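Local coordinates for protein exodeoxyribonuclease III (Neisseria meningitidis, PDB 2JC4) that acts as a 3'-5' exonuclease in DNA repair, probably hydrolysing phosphodiester bonds with the help of magnesium or manganese ions, at residues 6-9 with 13-16; 75-80 with 128-133; 90-95 with 101-106; 199-204 with 237-242. All blocks are in the same frame, centred on the assembly; numbering follows the deposited sequence. Where two conformers were deposited one is given.

Contact 1: 6-9 with 13-16; sequences WNVN and VRLP. With MG (magnesium ion), chain B.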
loop_
_atom_site.group_PDB
_atom_site.type_symbol
_atom_site.label_atom_id
_atom_site.label_comp_id
_atom_site.label_asym_id
_atom_site.label_seq_id
_atom_site.Cartn_x
_atom_site.Cartn_y
_atom_site.Cartn_z
ATOM N N TRP A 6 1.911 -2.070 -4.624
ATOM C CA TRP A 6 2.293 -3.473 -4.596
ATOM C C TRP A 6 3.313 -3.737 -3.524
ATOM O O TRP A 6 4.398 -3.139 -3.521
ATOM C CB TRP A 6 2.832 -3.919 -5.980
ATOM C CG TRP A 6 2.998 -5.442 -6.102
ATOM C CD1 TRP A 6 2.399 -6.397 -5.335
ATOM C CD2 TRP A 6 3.802 -6.134 -7.054
ATOM N NE1 TRP A 6 2.802 -7.657 -5.741
ATOM C CE2 TRP A 6 3.669 -7.521 -6.795
ATOM C CE3 TRP A 6 4.618 -5.718 -8.109
ATOM C CZ2 TRP A 6 4.331 -8.502 -7.568
ATOM C CZ3 TRP A 6 5.279 -6.680 -8.864
ATOM C CH2 TRP A 6 5.138 -8.053 -8.600
ATOM N N ASN A 7 2.972 -4.638 -2.600
ATOM C CA ASN A 7 3.924 -5.132 -1.609
ATOM C C ASN A 7 4.634 -6.305 -2.289
ATOM O O ASN A 7 4.025 -7.352 -2.559
ATOM C CB ASN A 7 3.177 -5.575 -0.323
ATOM C CG ASN A 7 4.099 -6.146 0.720
ATOM O OD1 ASN A 7 5.110 -6.780 0.393
ATOM N ND2 ASN A 7 3.760 -5.940 1.992
ATOM N N VAL A 8 5.899 -6.086 -2.638
ATOM C CA VAL A 8 6.653 -7.010 -3.488
ATOM C C VAL A 8 7.385 -8.086 -2.696
ATOM O O VAL A 8 7.988 -8.966 -3.304
ATOM C CB VAL A 8 7.711 -6.262 -4.368
ATOM C CG1 VAL A 8 7.044 -5.421 -5.427
ATOM C CG2 VAL A 8 8.670 -5.392 -3.507
ATOM N N ASN A 9 7.378 -7.991 -1.358
ATOM C CA ASN A 9 8.023 -9.020 -0.512
ATOM C C ASN A 9 9.484 -9.293 -0.929
ATOM O O ASN A 9 9.872 -10.451 -1.203
ATOM C CB ASN A 9 7.214 -10.336 -0.550
ATOM C CG ASN A 9 7.729 -11.354 0.434
ATOM O OD1 ASN A 9 8.249 -10.983 1.467
ATOM N ND2 ASN A 9 7.580 -12.641 0.121
ATOM N N VAL A 13 14.043 -9.902 -5.097
ATOM C CA VAL A 13 13.370 -11.072 -5.659
ATOM C C VAL A 13 12.440 -10.713 -6.812
ATOM O O VAL A 13 12.387 -11.411 -7.834
ATOM C CB VAL A 13 12.592 -11.830 -4.573
ATOM C CG1 VAL A 13 11.924 -13.073 -5.172
ATOM C CG2 VAL A 13 13.539 -12.216 -3.437
ATOM N N ARG A 14 11.678 -9.641 -6.638
ATOM C CA ARG A 14 10.559 -9.353 -7.532
ATOM C C ARG A 14 10.895 -8.436 -8.676
ATOM O O ARG A 14 10.023 -8.127 -9.477
ATOM C CB ARG A 14 9.394 -8.713 -6.739
ATOM C CG ARG A 14 8.017 -9.356 -6.969
ATOM C CD ARG A 14 8.008 -10.837 -6.646
ATOM N NE ARG A 14 8.317 -11.030 -5.222
ATOM C CZ ARG A 14 8.548 -12.193 -4.635
ATOM N NH1 ARG A 14 8.486 -13.330 -5.321
ATOM N NH2 ARG A 14 8.842 -12.221 -3.332
ATOM N N LEU A 15 12.138 -7.956 -8.743
ATOM C CA LEU A 15 12.488 -6.984 -9.794
ATOM C C LEU A 15 12.048 -7.355 -11.216
ATOM O O LEU A 15 11.464 -6.522 -11.882
ATOM C CB LEU A 15 13.976 -6.588 -9.773
ATOM C CG LEU A 15 14.406 -5.497 -10.762
ATOM C CD1 LEU A 15 13.682 -4.173 -10.509
ATOM C CD2 LEU A 15 15.893 -5.298 -10.586
ATOM N N PRO A 16 12.339 -8.587 -11.688
ATOM C CA PRO A 16 11.884 -8.896 -13.063
ATOM C C PRO A 16 10.378 -8.691 -13.264
ATOM O O PRO A 16 9.944 -8.226 -14.319
ATOM C CB PRO A 16 12.242 -10.381 -13.241
ATOM C CG PRO A 16 13.313 -10.637 -12.262
ATOM C CD PRO A 16 13.082 -9.712 -11.083
HETATM MG MG MG B . 6.651 -10.251 3.272
HETATM O O HOH W 1 5.139 -9.518 1.805
HETATM O O HOH W 2 5.745 -12.264 3.388
HETATM O O HOH W 3 5.193 -9.452 4.702
HETATM O O HOH W 4 8.116 -10.584 4.880
#
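The guanidinium group of R14 meets the 6-9 segment with its edge: V8 O and N9 O both lie near its plane, while V13 CG1 of its own helix sits over one face. The other flat group, the indole of W6, has V8 CG1 above one face toward the rim, and its CH2 touches R14 CG at 3.6 Å, the side chains crossing at about a right angle. Bends at chi2 (57°) and chi3 (62°) fold R14 back over V8, whose CB lies 3.8 Å from R14 CB. R14 NE then gives a straight bond of 2.8 Å to V8 O, and NH2 reaches N9 O at 3.0 Å from above that carbonyl's plane. An arginine suits the place because one flat group can grip two successive carbonyls where the strand ends; its NH1 goes on to R243 O. The second of these carbonyls belongs to N9, whose OD1 binds the magnesium ion at 2.5 Å, together with E34 and four waters, and also accepts from K36 NZ. N7 OD1 takes the backbone N of N9 at 3.1 Å, an Asx turn that shapes the loop. The contact thus ties the end of strand 2-7 to the first turns of helix 11-23, the first step of a beta-alpha-beta unit; W6 and V8 pair with neighbouring strand 29-33, and both lean on V18 of the helix.

Contact 2: 75-80 with 128-133; sequences DVHFGL and TEFVRD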
loop_
_atom_site.group_PDB
_atom_site.type_symbol
_atom_site.label_atom_id
_atom_site.label_comp_id
_atom_site.label_asym_id
_atom_site.label_seq_id
_atom_site.Cartn_x
_atom_site.Cartn_y
_atom_site.Cartn_z
ATOM N N ASP A 75 8.657 17.500 -4.125
ATOM C CA ASP A 75 8.480 17.750 -2.697
ATOM C C ASP A 75 8.399 16.420 -1.949
ATOM O O ASP A 75 7.425 16.120 -1.264
ATOM C CB ASP A 75 7.246 18.628 -2.462
ATOM C CG ASP A 75 7.334 19.964 -3.192
ATOM O OD1 ASP A 75 8.421 20.574 -3.224
ATOM O OD2 ASP A 75 6.315 20.410 -3.737
ATOM N N VAL A 76 9.444 15.623 -2.131
ATOM C CA VAL A 76 9.542 14.295 -1.518
ATOM C C VAL A 76 9.658 14.442 -0.005
ATOM O O VAL A 76 10.406 15.326 0.473
ATOM C CB VAL A 76 10.710 13.509 -2.108
ATOM C CG1 VAL A 76 10.755 12.113 -1.483
ATOM C CG2 VAL A 76 10.511 13.382 -3.612
ATOM N N HIS A 77 8.895 13.613 0.729
ATOM C CA HIS A 77 8.818 13.648 2.199
ATOM C C HIS A 77 9.012 12.250 2.760
ATOM O O HIS A 77 8.463 11.276 2.212
ATOM C CB HIS A 77 7.459 14.190 2.677
ATOM C CG HIS A 77 7.378 14.382 4.164
ATOM N ND1 HIS A 77 6.937 13.395 5.021
ATOM C CD2 HIS A 77 7.736 15.426 4.953
ATOM C CE1 HIS A 77 7.007 13.826 6.269
ATOM N NE2 HIS A 77 7.505 15.049 6.258
ATOM N N PHE A 78 9.793 12.156 3.838
ATOM C CA PHE A 78 10.137 10.861 4.449
ATOM C C PHE A 78 9.610 10.812 5.842
ATOM O O PHE A 78 9.782 11.769 6.613
ATOM C CB PHE A 78 11.660 10.616 4.481
ATOM C CG PHE A 78 12.285 10.556 3.104
ATOM C CD1 PHE A 78 12.330 9.356 2.394
ATOM C CD2 PHE A 78 12.800 11.704 2.512
ATOM C CE1 PHE A 78 12.917 9.310 1.120
ATOM C CE2 PHE A 78 13.353 11.664 1.232
ATOM C CZ PHE A 78 13.409 10.463 0.545
ATOM N N GLY A 79 8.989 9.688 6.183
ATOM C CA GLY A 79 8.664 9.379 7.567
ATOM C C GLY A 79 7.473 10.151 8.087
ATOM O O GLY A 79 6.701 10.753 7.300
ATOM N N LEU A 80 7.362 10.170 9.422
ATOM C CA LEU A 80 6.231 10.791 10.127
ATOM C C LEU A 80 6.714 11.803 11.168
ATOM O O LEU A 80 7.477 11.427 12.112
ATOM C CB LEU A 80 5.369 9.722 10.833
ATOM C CG LEU A 80 4.733 8.654 9.933
ATOM C CD1 LEU A 80 4.270 7.460 10.758
ATOM C CD2 LEU A 80 3.614 9.271 9.057
ATOM N N THR A 128 -2.093 9.138 11.054
ATOM C CA THR A 128 -3.337 9.914 10.977
ATOM C C THR A 128 -3.039 11.424 11.028
ATOM O O THR A 128 -3.594 12.219 10.255
ATOM C CB THR A 128 -4.303 9.486 12.120
ATOM O OG1 THR A 128 -4.460 8.064 12.057
ATOM C CG2 THR A 128 -5.665 10.087 11.908
ATOM N N GLU A 129 -2.138 11.793 11.922
ATOM C CA GLU A 129 -1.752 13.203 12.101
ATOM C C GLU A 129 -1.083 13.758 10.832
ATOM O O GLU A 129 -1.377 14.860 10.361
ATOM C CB GLU A 129 -0.822 13.315 13.324
ATOM C CG GLU A 129 -1.101 14.521 14.161
ATOM C CD GLU A 129 -0.035 14.727 15.221
ATOM O OE1 GLU A 129 0.894 15.532 14.976
ATOM O OE2 GLU A 129 -0.115 14.052 16.266
ATOM N N PHE A 130 -0.184 12.991 10.260
ATOM C CA PHE A 130 0.515 13.443 9.067
ATOM C C PHE A 130 -0.457 13.587 7.907
ATOM O O PHE A 130 -0.449 14.609 7.198
ATOM C CB PHE A 130 1.583 12.418 8.699
ATOM C CG PHE A 130 2.261 12.681 7.388
ATOM C CD1 PHE A 130 3.020 13.842 7.197
ATOM C CD2 PHE A 130 2.204 11.738 6.369
ATOM C CE1 PHE A 130 3.685 14.083 5.998
ATOM C CE2 PHE A 130 2.865 11.977 5.136
ATOM C CZ PHE A 130 3.630 13.134 4.972
ATOM N N VAL A 131 -1.265 12.547 7.697
ATOM C CA VAL A 131 -2.246 12.540 6.582
ATOM C C VAL A 131 -3.235 13.711 6.751
ATOM O O VAL A 131 -3.506 14.457 5.790
ATOM C CB VAL A 131 -2.956 11.164 6.384
ATOM C CG1 VAL A 131 -3.980 11.269 5.226
ATOM C CG2 VAL A 131 -1.946 10.059 6.042
ATOM N N ARG A 132 -3.760 13.904 7.954
ATOM C CA ARG A 132 -4.681 15.032 8.216
ATOM C C ARG A 132 -4.084 16.417 7.763
ATOM O O ARG A 132 -4.759 17.271 7.125
ATOM C CB ARG A 132 -4.974 15.092 9.706
ATOM C CG ARG A 132 -6.032 16.206 10.077
ATOM C CD ARG A 132 -6.242 16.326 11.612
ATOM N NE ARG A 132 -6.843 15.124 12.174
ATOM C CZ ARG A 132 -6.282 14.344 13.102
ATOM N NH1 ARG A 132 -5.082 14.634 13.610
ATOM N NH2 ARG A 132 -6.941 13.264 13.540
ATOM N N ASP A 133 -2.819 16.617 8.105
ATOM C CA ASP A 133 -2.087 17.823 7.767
ATOM C C ASP A 133 -1.870 17.933 6.266
ATOM O O ASP A 133 -2.111 19.014 5.662
ATOM C CB ASP A 133 -0.749 17.810 8.519
ATOM C CG ASP A 133 0.163 18.974 8.158
ATOM O OD1 ASP A 133 -0.288 20.132 8.182
ATOM O OD2 ASP A 133 1.349 18.719 7.853
#
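F130 reaches from helix 115-135 toward H77 and L80, and each part of its side chain finds a partner along the way. At the root, F130 CB lies 3.8 Å from L80 CD2. The same methyl stays beside the ring as it begins, 4.0 Å from F130 CG and 3.9 Å from F130 CD2, the leucine crossing the phenylalanine at about a right angle. With CG anti to the backbone N (chi1 173°), the ring projects from the helix to the strand, and its far end comes to the imidazole of H77. F130 CE1 lies over one face of that imidazole, 3.3 Å from H77 CE1, and F130 CZ approaches H77 ND1, also at 3.3 Å. The two rings are nearly parallel, 19° between planes, but slid apart with centroids 4.7 Å from each other, so they overlap little. Phenylalanine suits the place because its flat ring can lie nearly parallel to the imidazole while its CB side meets the leucine methyl; the histidine, partly exposed as a residue, offers a face. L80 is the buried partner, lodged among W123, A126 and L127 of the helix and V91 of the next strand. G79 follows the strand with a phi of 76°, which glycine adopts easily. A helix packed on the outer face of a sheet, here reaching its outermost strand 76-78, fits the alpha/beta layering of the DNase I-like four-layer sandwich.

Contact 3: 90-95 with 101-106; sequences RVIAAT and VINVYC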
loop_
_atom_site.group_PDB
_atom_site.type_symbol
_atom_site.label_atom_id
_atom_site.label_comp_id
_atom_site.label_asym_id
_atom_site.label_seq_id
_atom_site.Cartn_x
_atom_site.Cartn_y
_atom_site.Cartn_z
ATOM N N ARG A 90 8.933 3.216 6.376
ATOM C CA ARG A 90 7.507 2.820 6.154
ATOM C C ARG A 90 6.639 3.827 5.447
ATOM O O ARG A 90 5.537 3.478 5.026
ATOM C CB ARG A 90 6.845 2.551 7.492
ATOM C CG ARG A 90 7.382 1.289 8.154
ATOM C CD ARG A 90 6.679 1.073 9.436
ATOM N NE ARG A 90 7.101 -0.184 10.067
ATOM C CZ ARG A 90 6.610 -1.389 9.761
ATOM N NH1 ARG A 90 5.721 -1.512 8.758
ATOM N NH2 ARG A 90 7.044 -2.474 10.425
ATOM N N VAL A 91 7.100 5.087 5.350
ATOM C CA VAL A 91 6.257 6.169 4.775
ATOM C C VAL A 91 7.124 7.038 3.846
ATOM O O VAL A 91 8.170 7.581 4.251
ATOM C CB VAL A 91 5.648 7.064 5.889
ATOM C CG1 VAL A 91 4.717 8.167 5.307
ATOM C CG2 VAL A 91 4.902 6.235 6.943
ATOM N N ILE A 92 6.691 7.151 2.600
ATOM C CA ILE A 92 7.288 8.103 1.682
ATOM C C ILE A 92 6.152 8.786 0.944
ATOM O O ILE A 92 5.160 8.148 0.570
ATOM C CB ILE A 92 8.293 7.399 0.694
ATOM C CG1 ILE A 92 9.066 8.456 -0.117
ATOM C CG2 ILE A 92 7.597 6.329 -0.217
ATOM C CD1 ILE A 92 10.249 7.871 -0.907
ATOM N N ALA A 93 6.277 10.094 0.756
ATOM C CA ALA A 93 5.255 10.852 0.020
ATOM C C ALA A 93 5.904 11.731 -1.048
ATOM O O ALA A 93 7.051 12.140 -0.916
ATOM C CB ALA A 93 4.406 11.709 0.976
ATOM N N ALA A 94 5.161 12.045 -2.092
ATOM C CA ALA A 94 5.682 12.968 -3.086
ATOM C C ALA A 94 4.500 13.423 -3.903
ATOM O O ALA A 94 3.473 12.766 -3.888
ATOM C CB ALA A 94 6.703 12.298 -3.970
ATOM N N THR A 95 4.663 14.557 -4.576
ATOM C CA THR A 95 3.635 15.126 -5.447
ATOM C C THR A 95 4.054 14.777 -6.862
ATOM O O THR A 95 5.159 15.172 -7.320
ATOM C CB THR A 95 3.514 16.669 -5.275
ATOM O OG1 THR A 95 3.352 16.992 -3.892
ATOM C CG2 THR A 95 2.334 17.206 -6.060
ATOM N N VAL A 101 0.869 11.794 -3.335
ATOM C CA VAL A 101 0.853 10.349 -3.184
ATOM C C VAL A 101 1.535 10.038 -1.850
ATOM O O VAL A 101 2.671 10.374 -1.647
ATOM C CB VAL A 101 1.608 9.681 -4.333
ATOM C CG1 VAL A 101 1.784 8.141 -4.104
ATOM C CG2 VAL A 101 0.898 9.965 -5.648
ATOM N N ILE A 102 0.822 9.419 -0.928
ATOM C CA ILE A 102 1.461 8.968 0.318
ATOM C C ILE A 102 1.482 7.433 0.341
ATOM O O ILE A 102 0.431 6.824 0.458
ATOM C CB ILE A 102 0.715 9.562 1.570
ATOM C CG1 ILE A 102 0.576 11.105 1.429
ATOM C CG2 ILE A 102 1.366 9.068 2.886
ATOM C CD1 ILE A 102 -0.326 11.760 2.498
ATOM N N ASN A 103 2.677 6.821 0.242
ATOM C CA ASN A 103 2.826 5.371 0.205
ATOM C C ASN A 103 3.199 4.868 1.607
ATOM O O ASN A 103 4.152 5.360 2.212
ATOM C CB ASN A 103 3.939 5.032 -0.792
ATOM C CG ASN A 103 4.280 3.549 -0.850
ATOM O OD1 ASN A 103 3.475 2.688 -0.481
ATOM N ND2 ASN A 103 5.485 3.244 -1.360
ATOM N N VAL A 104 2.471 3.869 2.096
ATOM C CA VAL A 104 2.689 3.321 3.419
ATOM C C VAL A 104 2.921 1.806 3.381
ATOM O O VAL A 104 2.246 1.070 2.660
ATOM C CB VAL A 104 1.472 3.653 4.362
ATOM C CG1 VAL A 104 1.490 5.118 4.762
ATOM C CG2 VAL A 104 0.055 3.238 3.727
ATOM N N TYR A 105 3.882 1.362 4.164
ATOM C CA TYR A 105 3.980 -0.034 4.522
ATOM C C TYR A 105 3.683 -0.065 6.031
ATOM O O TYR A 105 4.579 0.203 6.852
ATOM C CB TYR A 105 5.384 -0.623 4.196
ATOM C CG TYR A 105 5.496 -1.987 4.816
ATOM C CD1 TYR A 105 4.479 -2.925 4.612
ATOM C CD2 TYR A 105 6.564 -2.326 5.679
ATOM C CE1 TYR A 105 4.530 -4.201 5.223
ATOM C CE2 TYR A 105 6.625 -3.614 6.279
ATOM C CZ TYR A 105 5.587 -4.516 6.056
ATOM O OH TYR A 105 5.569 -5.761 6.664
ATOM N N CYS A 106 2.415 -0.309 6.398
ATOM C CA CYS A 106 1.972 -0.115 7.775
ATOM C C CYS A 106 2.439 -1.268 8.638
ATOM O O CYS A 106 2.639 -2.403 8.147
ATOM C CB CYS A 106 0.446 -0.022 7.882
ATOM S SG CYS A 106 -0.237 1.397 6.971
HETATM O O HOH W 5 5.439 -4.865 9.517
#
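R90 and Y105 are joined twice at one end of this pair of strands. Y105 N donates to R90 O at 2.8 Å, and R90 NH1 returns a bond of 2.8 Å to Y105 O, which lies in the guanidinium plane although the donor stands above the carbonyl plane. The arginine chain is extended, carrying CB, CG and CD alongside that oxygen, and NH1 also comes to 3.3 Å from Y105 CD2, with guanidinium and phenol planes 21° apart. Water 5 joins R90 NH2 to Y105 OH, each at 3.0 Å. From here 91-95 and 101-105 run antiparallel, at 167°, through hydrogen-bonded pairs I92-N103 and A94-V101, within the hairpin 91-96/99-105 of one of the two central sheets in the DNase I-like sandwich. V91, A93, I102 and V104, small or branched, share one face; A93 CB packs on I102 CG1 at 3.9 Å, and W123 and F130 of helix 115-135 cover V91 and I102. I92, A94 and V101, equally apolar, are turned to the second sheet, where V31, V65 and I67 lie. N103 shares that face, its buried amide satisfied by Q33 NE2 at OD1 and L32 O at ND2. Beyond the two strands, Q88 OE1 accepts from R90 NH2, helping to position the guanidinium, and the ring of Y105, predicted to be an active-site residue, rests beside E34, N63 and D146.

Contact 4: 199-204 with 237-242; sequences TWFDYR and ETRALE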
loop_
_atom_site.group_PDB
_atom_site.type_symbol
_atom_site.label_atom_id
_atom_site.label_comp_id
_atom_site.label_asym_id
_atom_site.label_seq_id
_atom_site.Cartn_x
_atom_site.Cartn_y
_atom_site.Cartn_z
ATOM N N THR A 199 -6.269 -9.272 -1.312
ATOM C CA THR A 199 -5.029 -8.779 -1.927
ATOM C C THR A 199 -3.798 -9.503 -1.402
ATOM O O THR A 199 -2.718 -9.340 -1.962
ATOM C CB THR A 199 -4.848 -7.276 -1.630
ATOM O OG1 THR A 199 -4.706 -7.102 -0.231
ATOM C CG2 THR A 199 -6.099 -6.449 -2.106
ATOM N N TRP A 200 -3.947 -10.243 -0.286
ATOM C CA TRP A 200 -2.873 -11.032 0.286
ATOM C C TRP A 200 -3.362 -12.455 0.476
ATOM O O TRP A 200 -4.503 -12.652 0.900
ATOM C CB TRP A 200 -2.449 -10.482 1.658
ATOM C CG TRP A 200 -1.484 -11.391 2.345
ATOM C CD1 TRP A 200 -0.155 -11.558 2.062
ATOM C CD2 TRP A 200 -1.782 -12.278 3.425
ATOM N NE1 TRP A 200 0.382 -12.497 2.897
ATOM C CE2 TRP A 200 -0.590 -12.960 3.743
ATOM C CE3 TRP A 200 -2.954 -12.568 4.153
ATOM C CZ2 TRP A 200 -0.514 -13.911 4.779
ATOM C CZ3 TRP A 200 -2.889 -13.507 5.190
ATOM C CH2 TRP A 200 -1.662 -14.175 5.492
ATOM N N PHE A 201 -2.532 -13.424 0.096
ATOM C CA PHE A 201 -2.837 -14.836 0.289
ATOM C C PHE A 201 -1.562 -15.484 0.855
ATOM O O PHE A 201 -0.485 -15.382 0.263
ATOM C CB PHE A 201 -3.204 -15.505 -1.052
ATOM C CG PHE A 201 -4.326 -14.819 -1.820
ATOM C CD1 PHE A 201 -4.064 -13.652 -2.592
ATOM C CD2 PHE A 201 -5.618 -15.359 -1.807
ATOM C CE1 PHE A 201 -5.102 -13.028 -3.302
ATOM C CE2 PHE A 201 -6.676 -14.734 -2.536
ATOM C CZ PHE A 201 -6.405 -13.589 -3.278
ATOM N N ASP A 202 -1.678 -16.132 2.018
ATOM C CA ASP A 202 -0.536 -16.752 2.636
ATOM C C ASP A 202 0.094 -17.778 1.667
ATOM O O ASP A 202 -0.617 -18.580 1.026
ATOM C CB ASP A 202 -0.988 -17.420 3.955
ATOM C CG ASP A 202 0.165 -17.670 4.931
ATOM O OD1 ASP A 202 1.274 -18.050 4.515
ATOM O OD2 ASP A 202 -0.063 -17.488 6.147
ATOM N N TYR A 203 1.413 -17.742 1.546
ATOM C CA TYR A 203 2.124 -18.821 0.859
ATOM C C TYR A 203 1.848 -20.178 1.516
ATOM O O TYR A 203 1.745 -21.208 0.824
ATOM C CB TYR A 203 3.633 -18.588 0.894
ATOM C CG TYR A 203 4.228 -17.406 0.146
ATOM C CD1 TYR A 203 3.913 -17.140 -1.207
ATOM C CD2 TYR A 203 5.196 -16.612 0.767
ATOM C CE1 TYR A 203 4.524 -16.083 -1.898
ATOM C CE2 TYR A 203 5.824 -15.557 0.088
ATOM C CZ TYR A 203 5.475 -15.299 -1.238
ATOM O OH TYR A 203 6.106 -14.266 -1.863
ATOM N N ARG A 204 1.736 -20.209 2.851
ATOM C CA ARG A 204 1.551 -21.514 3.514
ATOM C C ARG A 204 0.165 -22.079 3.234
ATOM O O ARG A 204 -0.846 -21.392 3.447
ATOM C CB ARG A 204 1.765 -21.431 5.033
ATOM C CG ARG A 204 1.574 -22.789 5.731
ATOM C CD ARG A 204 1.718 -22.671 7.260
ATOM N NE ARG A 204 1.435 -23.943 7.939
ATOM C CZ ARG A 204 2.229 -25.015 7.909
ATOM N NH1 ARG A 204 3.370 -24.998 7.219
ATOM N NH2 ARG A 204 1.876 -26.118 8.559
ATOM N N GLU A 237 -3.471 -11.687 -12.010
ATOM C CA GLU A 237 -2.550 -12.265 -13.013
ATOM C C GLU A 237 -1.129 -12.273 -12.457
ATOM O O GLU A 237 -0.423 -13.289 -12.525
ATOM C CB GLU A 237 -2.584 -11.460 -14.324
ATOM C CG GLU A 237 -3.958 -11.506 -14.983
ATOM C CD GLU A 237 -4.040 -10.667 -16.234
ATOM O OE1 GLU A 237 -3.034 -10.617 -16.995
ATOM O OE2 GLU A 237 -5.128 -10.077 -16.444
ATOM N N THR A 238 -0.730 -11.156 -11.874
ATOM C CA THR A 238 0.603 -10.993 -11.307
ATOM C C THR A 238 0.755 -11.924 -10.100
ATOM O O THR A 238 1.804 -12.523 -9.918
ATOM C CB THR A 238 0.879 -9.527 -10.926
ATOM O OG1 THR A 238 0.921 -8.743 -12.128
ATOM C CG2 THR A 238 2.241 -9.362 -10.228
ATOM N N ARG A 239 -0.296 -12.039 -9.275
ATOM C CA ARG A 239 -0.288 -12.965 -8.116
ATOM C C ARG A 239 -0.243 -14.459 -8.545
ATOM O O ARG A 239 0.212 -15.319 -7.790
ATOM C CB ARG A 239 -1.510 -12.659 -7.228
ATOM C CG ARG A 239 -1.597 -13.420 -5.873
ATOM C CD ARG A 239 -0.332 -13.251 -5.083
ATOM N NE ARG A 239 -0.324 -14.051 -3.847
ATOM C CZ ARG A 239 0.061 -15.321 -3.770
ATOM N NH1 ARG A 239 0.379 -16.020 -4.881
ATOM N NH2 ARG A 239 0.079 -15.908 -2.568
ATOM N N ALA A 240 -0.694 -14.757 -9.774
ATOM C CA ALA A 240 -0.710 -16.124 -10.314
ATOM C C ALA A 240 0.598 -16.530 -10.963
ATOM O O ALA A 240 0.729 -17.675 -11.415
ATOM C CB ALA A 240 -1.877 -16.306 -11.346
ATOM N N LEU A 241 1.582 -15.632 -11.014
ATOM C CA LEU A 241 2.879 -15.955 -11.645
ATOM C C LEU A 241 3.703 -16.923 -10.818
ATOM O O LEU A 241 3.441 -17.117 -9.627
ATOM C CB LEU A 241 3.707 -14.691 -11.858
ATOM C CG LEU A 241 3.080 -13.615 -12.756
ATOM C CD1 LEU A 241 3.935 -12.318 -12.687
ATOM C CD2 LEU A 241 2.854 -14.101 -14.246
ATOM N N GLU A 242 4.689 -17.559 -11.450
ATOM C CA GLU A 242 5.654 -18.412 -10.722
ATOM C C GLU A 242 6.451 -17.495 -9.800
ATOM O O GLU A 242 6.695 -16.325 -10.148
ATOM C CB GLU A 242 6.600 -19.129 -11.713
HETATM O O HOH W 6 -0.705 -18.632 -1.614
#
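The close part of the contact is R239 against F201, with a single hydrogen bond, from NH2. R239 NH2 donates to F201 O at 2.9 Å (148° at the hydrogen), the oxygen lying in the guanidinium plane while the donor stands 37° above the carbonyl plane. The same NH2 touches F201 CB at 3.6 Å, and the phenyl ring is turned almost perpendicular to the guanidinium, its CD1 reaching R239 NE at 4.0 Å. A bend at chi2 (53°) turns the side chain from the end of helix 236-239 toward the loop, and arginine's length and N-H donors let it reach F201 O; NE makes a further, weak bond to D246 O. F201 is buried and meets F208 edge to face. The loop follows a classic beta bulge, T199 and W200 both facing L214, and belongs to the loops at one end of the two sheets in the DNase I-like sandwich. Toward solvent the fit slackens. Y203, an exposed residue, merely approaches R239, CD1 to NH2 at 4.3 Å, and its hydroxyl is bonded to P244 O and to N9 ND2. Here a water completes the junction: water 6 donates to D202 O at 2.6 Å and accepts from R239 NH2 at 3.0 Å. Next to it D202 OD1 receives R204 N at 2.8 Å, an Asx turn suited to aspartate, which bends the chain at the surface.

Contacts 1, 3 and 4 approach the metal site from different parts of the chain, while contact 2 adjoins contact 3 through H77 N and A93 O, 2.9 Å apart. Contact 1 binds the magnesium ion directly. The side chain of Y105 in contact 3 is about 6 Å from the magnesium ion, and so is the side chain of Y203 in contact 4. Contacts 1 and 4, centres 11 Å apart, meet where N9 ND2 lies 3.0 Å from Y203 OH, probably a hydrogen bond. Contact 1 touches contact 3 through N7 ND2 and Y105 CE1, 3.7 Å apart. The side chain of R90 in contact 3 is about 6 Å from the bound phosphate. Contacts 2 and 4, centres 30 Å apart, occupy opposite sides of the chain's centre.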